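PDB 6K0P: alpha-1,3-glucanase from Paenibacillus glycanilyticus, which hydrolyses alpha-1,3-glucan as a glycoside hydrolase family 87 enzyme, captured here as a catalytic-domain variant in complex with nigerose. Local coordinates for residues 455-460 and 487-492; 555-558 and 564-567. The protein carries 1 engineered substitution. One frame throughout, in Å; residues are numbered along the deposited sequence.

Contact 1: residues 455-460 and 487-492; sequences KINEYQ and PVYFGL. With GLC (alpha-D-glucopyranose), chain C; SO4 (sulfate ion), chain I.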
loop_
_atom_site.group_PDB
_atom_site.type_symbol
_atom_site.label_atom_id
_atom_site.label_comp_id
_atom_site.label_asym_id
_atom_site.label_seq_id
_atom_site.Cartn_x
_atom_site.Cartn_y
_atom_site.Cartn_z
ATOM N N LYS A 455 28.660 4.203 6.529
ATOM C CA LYS A 455 27.708 4.609 7.553
ATOM C C LYS A 455 27.361 6.078 7.386
ATOM O O LYS A 455 28.249 6.927 7.269
ATOM C CB LYS A 455 28.278 4.358 8.951
ATOM C CG LYS A 455 27.239 4.441 10.063
ATOM C CD LYS A 455 27.817 3.967 11.380
ATOM C CE LYS A 455 26.920 4.335 12.546
ATOM N NZ LYS A 455 25.674 3.528 12.570
ATOM N N ILE A 456 26.064 6.371 7.375
ATOM C CA ILE A 456 25.580 7.738 7.240
ATOM C C ILE A 456 24.649 8.157 8.359
ATOM O O ILE A 456 24.407 9.364 8.515
ATOM C CB ILE A 456 24.924 7.993 5.867
ATOM C CG1 ILE A 456 23.803 6.990 5.634
ATOM C CG2 ILE A 456 25.954 7.894 4.761
ATOM C CD1 ILE A 456 23.091 7.174 4.299
ATOM N N ASN A 457 24.120 7.219 9.133
ATOM C CA ASN A 457 23.213 7.509 10.239
ATOM C C ASN A 457 23.104 6.249 11.094
ATOM O O ASN A 457 23.810 5.258 10.867
ATOM C CB ASN A 457 21.864 8.047 9.749
ATOM C CG ASN A 457 21.123 7.064 8.839
ATOM O OD1 ASN A 457 21.252 5.850 8.974
ATOM N ND2 ASN A 457 20.337 7.598 7.913
ATOM N N GLU A 458 22.213 6.281 12.076
ATOM C CA GLU A 458 22.101 5.193 13.035
ATOM C C GLU A 458 21.357 3.982 12.490
ATOM O O GLU A 458 21.213 2.983 13.208
ATOM C CB GLU A 458 21.374 5.694 14.277
ATOM C CG GLU A 458 19.976 6.214 13.962
ATOM C CD GLU A 458 19.896 7.739 13.898
ATOM O OE1 GLU A 458 20.531 8.360 13.001
ATOM O OE2 GLU A 458 19.184 8.315 14.753
ATOM N N TYR A 459 20.890 4.031 11.254
ATOM C CA TYR A 459 20.043 2.978 10.722
ATOM C C TYR A 459 20.759 2.217 9.620
ATOM O O TYR A 459 21.798 2.639 9.094
ATOM C CB TYR A 459 18.780 3.583 10.103
ATOM C CG TYR A 459 17.953 4.454 11.005
ATOM C CD1 TYR A 459 17.072 3.894 11.913
ATOM C CD2 TYR A 459 18.015 5.842 10.906
ATOM C CE1 TYR A 459 16.278 4.692 12.728
ATOM C CE2 TYR A 459 17.227 6.651 11.717
ATOM C CZ TYR A 459 16.364 6.066 12.619
ATOM O OH TYR A 459 15.574 6.863 13.422
ATOM N N GLN A 460 20.171 1.079 9.264
ATOM C CA GLN A 460 20.428 0.517 7.947
ATOM C C GLN A 460 19.633 1.312 6.918
ATOM O O GLN A 460 18.613 1.930 7.238
ATOM C CB GLN A 460 20.072 -0.967 7.916
ATOM C CG GLN A 460 21.097 -1.830 8.654
ATOM C CD GLN A 460 20.676 -3.275 8.741
ATOM O OE1 GLN A 460 20.235 -3.854 7.747
ATOM N NE2 GLN A 460 20.779 -3.866 9.930
ATOM N N PRO A 487 15.300 7.638 -5.827
ATOM C CA PRO A 487 15.259 6.795 -4.628
ATOM C C PRO A 487 15.960 7.516 -3.491
ATOM O O PRO A 487 16.873 8.316 -3.717
ATOM C CB PRO A 487 16.038 5.546 -5.046
ATOM C CG PRO A 487 17.031 6.053 -6.047
ATOM C CD PRO A 487 16.297 7.148 -6.802
ATOM N N VAL A 488 15.527 7.223 -2.259
ATOM C CA VAL A 488 16.084 7.911 -1.093
ATOM C C VAL A 488 17.604 7.791 -1.067
ATOM O O VAL A 488 18.317 8.777 -0.833
ATOM C CB VAL A 488 15.437 7.393 0.206
ATOM C CG1 VAL A 488 16.030 8.107 1.429
ATOM C CG2 VAL A 488 13.930 7.600 0.149
ATOM N N TYR A 489 18.123 6.588 -1.333
ATOM C CA TYR A 489 19.550 6.310 -1.230
ATOM C C TYR A 489 20.125 5.641 -2.474
ATOM O O TYR A 489 21.128 6.116 -3.023
ATOM C CB TYR A 489 19.809 5.400 -0.032
ATOM C CG TYR A 489 19.502 6.018 1.311
ATOM C CD1 TYR A 489 20.105 7.206 1.706
ATOM C CD2 TYR A 489 18.629 5.396 2.199
ATOM C CE1 TYR A 489 19.836 7.763 2.946
ATOM C CE2 TYR A 489 18.355 5.943 3.436
ATOM C CZ TYR A 489 18.966 7.126 3.805
ATOM O OH TYR A 489 18.702 7.674 5.037
ATOM N N PHE A 490 19.527 4.527 -2.909
ATOM C CA PHE A 490 20.122 3.674 -3.937
ATOM C C PHE A 490 19.038 3.123 -4.849
ATOM O O PHE A 490 17.884 2.989 -4.451
ATOM C CB PHE A 490 20.895 2.456 -3.364
ATOM C CG PHE A 490 21.494 2.681 -1.998
ATOM C CD1 PHE A 490 22.640 3.451 -1.840
ATOM C CD2 PHE A 490 20.927 2.093 -0.876
ATOM C CE1 PHE A 490 23.190 3.651 -0.579
ATOM C CE2 PHE A 490 21.474 2.286 0.390
ATOM C CZ PHE A 490 22.612 3.065 0.536
ATOM N N GLY A 491 19.431 2.747 -6.066
ATOM C CA GLY A 491 18.518 2.062 -6.960
ATOM C C GLY A 491 18.361 0.600 -6.592
ATOM O O GLY A 491 17.266 0.150 -6.234
ATOM N N LEU A 492 19.456 -0.156 -6.666
ATOM C CA LEU A 492 19.452 -1.589 -6.394
ATOM C C LEU A 492 20.444 -1.870 -5.276
ATOM O O LEU A 492 21.577 -1.382 -5.313
ATOM C CB LEU A 492 19.863 -2.368 -7.651
ATOM C CG LEU A 492 19.090 -2.023 -8.922
ATOM C CD1 LEU A 492 19.709 -2.678 -10.168
ATOM C CD2 LEU A 492 17.630 -2.441 -8.756
HETATM C C1 GLC C . 19.075 -6.748 11.360
HETATM C C2 GLC C . 17.772 -7.348 11.791
HETATM C C3 GLC C . 17.259 -8.411 10.854
HETATM C C4 GLC C . 17.274 -7.851 9.458
HETATM C C5 GLC C . 18.707 -7.486 9.136
HETATM C C6 GLC C . 18.791 -6.888 7.760
HETATM O O1 GLC C . 19.995 -7.631 11.599
HETATM O O2 GLC C . 17.868 -7.856 13.110
HETATM O O3 GLC C . 15.884 -8.494 11.136
HETATM O O4 GLC C . 16.792 -8.797 8.507
HETATM O O5 GLC C . 19.147 -6.491 10.006
HETATM O O6 GLC C . 20.052 -6.375 7.438
HETATM S S SO4 I . 32.536 4.778 6.013
HETATM O O1 SO4 I . 31.578 4.716 7.125
HETATM O O2 SO4 I . 33.834 5.254 6.490
HETATM O O3 SO4 I . 32.702 3.443 5.429
HETATM O O4 SO4 I . 32.043 5.702 4.991
#

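Contact 2: residues 555-558 and 564-567; sequences YGEA and TVTR. With SO4 (sulfate ion), chain E.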
loop_
_atom_site.group_PDB
_atom_site.type_symbol
_atom_site.label_atom_id
_atom_site.label_comp_id
_atom_site.label_asym_id
_atom_site.label_seq_id
_atom_site.Cartn_x
_atom_site.Cartn_y
_atom_site.Cartn_z
ATOM N N TYR A 555 28.664 1.161 -5.637
ATOM C CA TYR A 555 29.478 1.022 -4.441
ATOM C C TYR A 555 29.590 -0.451 -4.066
ATOM O O TYR A 555 28.602 -1.197 -4.131
ATOM C CB TYR A 555 28.866 1.784 -3.252
ATOM C CG TYR A 555 29.683 1.591 -1.994
ATOM C CD1 TYR A 555 30.797 2.382 -1.746
ATOM C CD2 TYR A 555 29.365 0.597 -1.077
ATOM C CE1 TYR A 555 31.562 2.198 -0.611
ATOM C CE2 TYR A 555 30.134 0.393 0.063
ATOM C CZ TYR A 555 31.227 1.201 0.289
ATOM O OH TYR A 555 32.003 1.009 1.411
ATOM N N GLY A 556 30.796 -0.867 -3.670
ATOM C CA GLY A 556 31.016 -2.145 -3.027
ATOM C C GLY A 556 31.656 -3.211 -3.894
ATOM O O GLY A 556 31.974 -4.292 -3.375
ATOM N N GLU A 557 31.853 -2.948 -5.188
ATOM C CA GLU A 557 32.282 -4.006 -6.100
ATOM C C GLU A 557 33.663 -4.546 -5.732
ATOM O O GLU A 557 33.877 -5.767 -5.695
ATOM C CB GLU A 557 32.253 -3.510 -7.543
ATOM C CG GLU A 557 32.519 -4.632 -8.539
ATOM C CD GLU A 557 32.305 -4.221 -9.982
ATOM O OE1 GLU A 557 32.158 -3.010 -10.263
ATOM O OE2 GLU A 557 32.274 -5.128 -10.839
ATOM N N ALA A 558 34.617 -3.651 -5.458
ATOM C CA ALA A 558 35.968 -4.091 -5.126
ATOM C C ALA A 558 36.025 -4.788 -3.775
ATOM O O ALA A 558 36.920 -5.607 -3.542
ATOM C CB ALA A 558 36.926 -2.898 -5.144
ATOM N N THR A 564 30.071 -11.550 -8.192
ATOM C CA THR A 564 30.479 -11.152 -9.537
ATOM C C THR A 564 29.385 -10.316 -10.188
ATOM O O THR A 564 28.270 -10.802 -10.409
ATOM C CB THR A 564 30.797 -12.372 -10.401
ATOM O OG1 THR A 564 31.919 -13.065 -9.842
ATOM C CG2 THR A 564 31.116 -11.935 -11.824
ATOM N N VAL A 565 29.706 -9.065 -10.490
ATOM C CA VAL A 565 28.852 -8.205 -11.301
ATOM C C VAL A 565 29.165 -8.509 -12.759
ATOM O O VAL A 565 30.320 -8.398 -13.187
ATOM C CB VAL A 565 29.127 -6.723 -10.996
ATOM C CG1 VAL A 565 28.279 -5.813 -11.891
ATOM C CG2 VAL A 565 28.893 -6.416 -9.526
ATOM N N THR A 566 28.157 -8.906 -13.521
ATOM C CA THR A 566 28.313 -9.166 -14.953
ATOM C C THR A 566 27.645 -8.042 -15.734
ATOM O O THR A 566 26.420 -7.898 -15.698
ATOM C CB THR A 566 27.722 -10.520 -15.337
ATOM O OG1 THR A 566 28.436 -11.556 -14.652
ATOM C CG2 THR A 566 27.836 -10.747 -16.846
ATOM N N ARG A 567 28.449 -7.259 -16.453
ATOM C CA ARG A 567 27.940 -6.196 -17.318
ATOM C C ARG A 567 27.789 -6.794 -18.711
ATOM O O ARG A 567 28.739 -6.846 -19.494
ATOM C CB ARG A 567 28.905 -5.017 -17.328
ATOM C CG ARG A 567 29.037 -4.282 -15.996
ATOM C CD ARG A 567 30.294 -3.429 -16.013
ATOM N NE ARG A 567 30.430 -2.536 -14.864
ATOM C CZ ARG A 567 30.888 -2.909 -13.672
ATOM N NH1 ARG A 567 31.240 -4.170 -13.441
ATOM N NH2 ARG A 567 30.985 -2.021 -12.695
HETATM S S SO4 E . 34.319 -0.336 -3.919
HETATM O O1 SO4 E . 34.136 -1.479 -3.048
HETATM O O2 SO4 E . 35.606 0.300 -3.560
HETATM O O3 SO4 E . 34.353 -0.736 -5.316
HETATM O O4 SO4 E . 33.235 0.644 -3.778
HETATM O O HOH W 1 32.264 -7.775 -9.752
#

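Contact 1: residues 455-460 and 487-492
N457 and Y489 converge on one carboxylate oxygen, OD1 of D445, which is hydrogen-bonded both to the amide ND2 of the first and to the hydroxyl of the second. The shared acceptor draws the two polar ends together head-on, with N457 ND2 3.3 Å from Y489 OH and the amide plane turned 71° from the phenol ring. Beside this polar cluster I456 supplies the apolar half of the contact: its terminal CD1 lies 3.6 Å from Y489 CE1, meeting the ring obliquely as the two side chains run antiparallel alongside one another. CG1 of I456 is tucked over its own backbone, flanked by N and C (chi1 56°), and the trans chi2 extends CD1 to the tyrosine. Y489 is backed on one ring face by its own neighbour, V488 CG1, centred on the ring at a height of 3.7 Å. The other end of the N457 amide is also engaged. N457 OD1 accepts from Y459 N at 2.9 Å, the donor standing out of the amide plane, and also from N461 ND2; the bond to Y459 N makes an Asx turn that bends the loop. K455, bent at its end, brings NZ into a hydrogen bond with N457 O at 3.1 Å; S449 OG is a second partner of NZ. Beyond the turn, Q460 presents both ends of its amide to a bound glucose: glucose O6 donates to Q460 OE1 (2.5 Å) and Q460 NE2 donates to glucose O5, with T448 O a second partner of NE2, while E529 and Q495 bind the same sugar. The arrangement is that of a loop packed beside a turn of a parallel beta-helix, leading directly into a glycan-binding site.

Contact 2: residues 555-558 and 564-567
E557 and V565 bring the two backbones nearest, their CA atoms 7.5 Å apart, where an irregular turn faces an extended strand. The turn passes through G556, whose positive phi of 105° would jam a side chain against the preceding carbonyl O; the backbone N atoms of G556 and A558 both donate to a sulfate ion, probably from the crystallisation liquor. The side chain of E557 sets out toward the strand. With CG anti to the backbone N (chi1 -173°) and the rest of the chain extended, its carboxylate meets the guanidinium of R567 end-on, in a two-bonded salt bridge. R567 NH2 reaches E557 OE1 at 2.9 Å and R567 NH1 reaches E557 OE2 at 3.0 Å, both nearly straight and on the syn sides of the oxygens. The two planes are only 12° apart, and this pairing limits rotation of either group. E557 OE2 also lies 3.5 Å from V565 CB and takes a hydrogen bond from a water that accepts from V565 N at 3.0 Å. Replacing E557, with an alanine here, is likely to cost R567 both carboxylate bonds, leave its guanidinium less firmly fixed and take this acceptor from the water. R567 NH2 is held as well by O of W573, the C-terminal residue. V565 packs on W573, F541 and L524, strand 563-569 pairs in parallel with strand 537-541, and Y555 stacks on Y520 where strand 554-555 lies parallel to strand 520-524.

How the contacts relate
Following the chain, contact 1 comes first: after strand 437-446 the loop at 455-460 leads into strand 460-462, and the chain passes through strands 465-469 and 475-485 before 487-492 returns to that loop. Contact 2 opens only later and is far more local, closing a short loop of five intervening residues between 555-558 and 564-567. The two are therefore in series, neither nested nor crossed. Their centres are 18 Å apart and their nearest atoms about 7 Å apart, without touching. Strand 520-524 connects them, pairing in parallel with both 490-496 and 554-555. Contact 1 lies beside a glycan-binding site of the beta-helix, contact 2 at its C-terminal end.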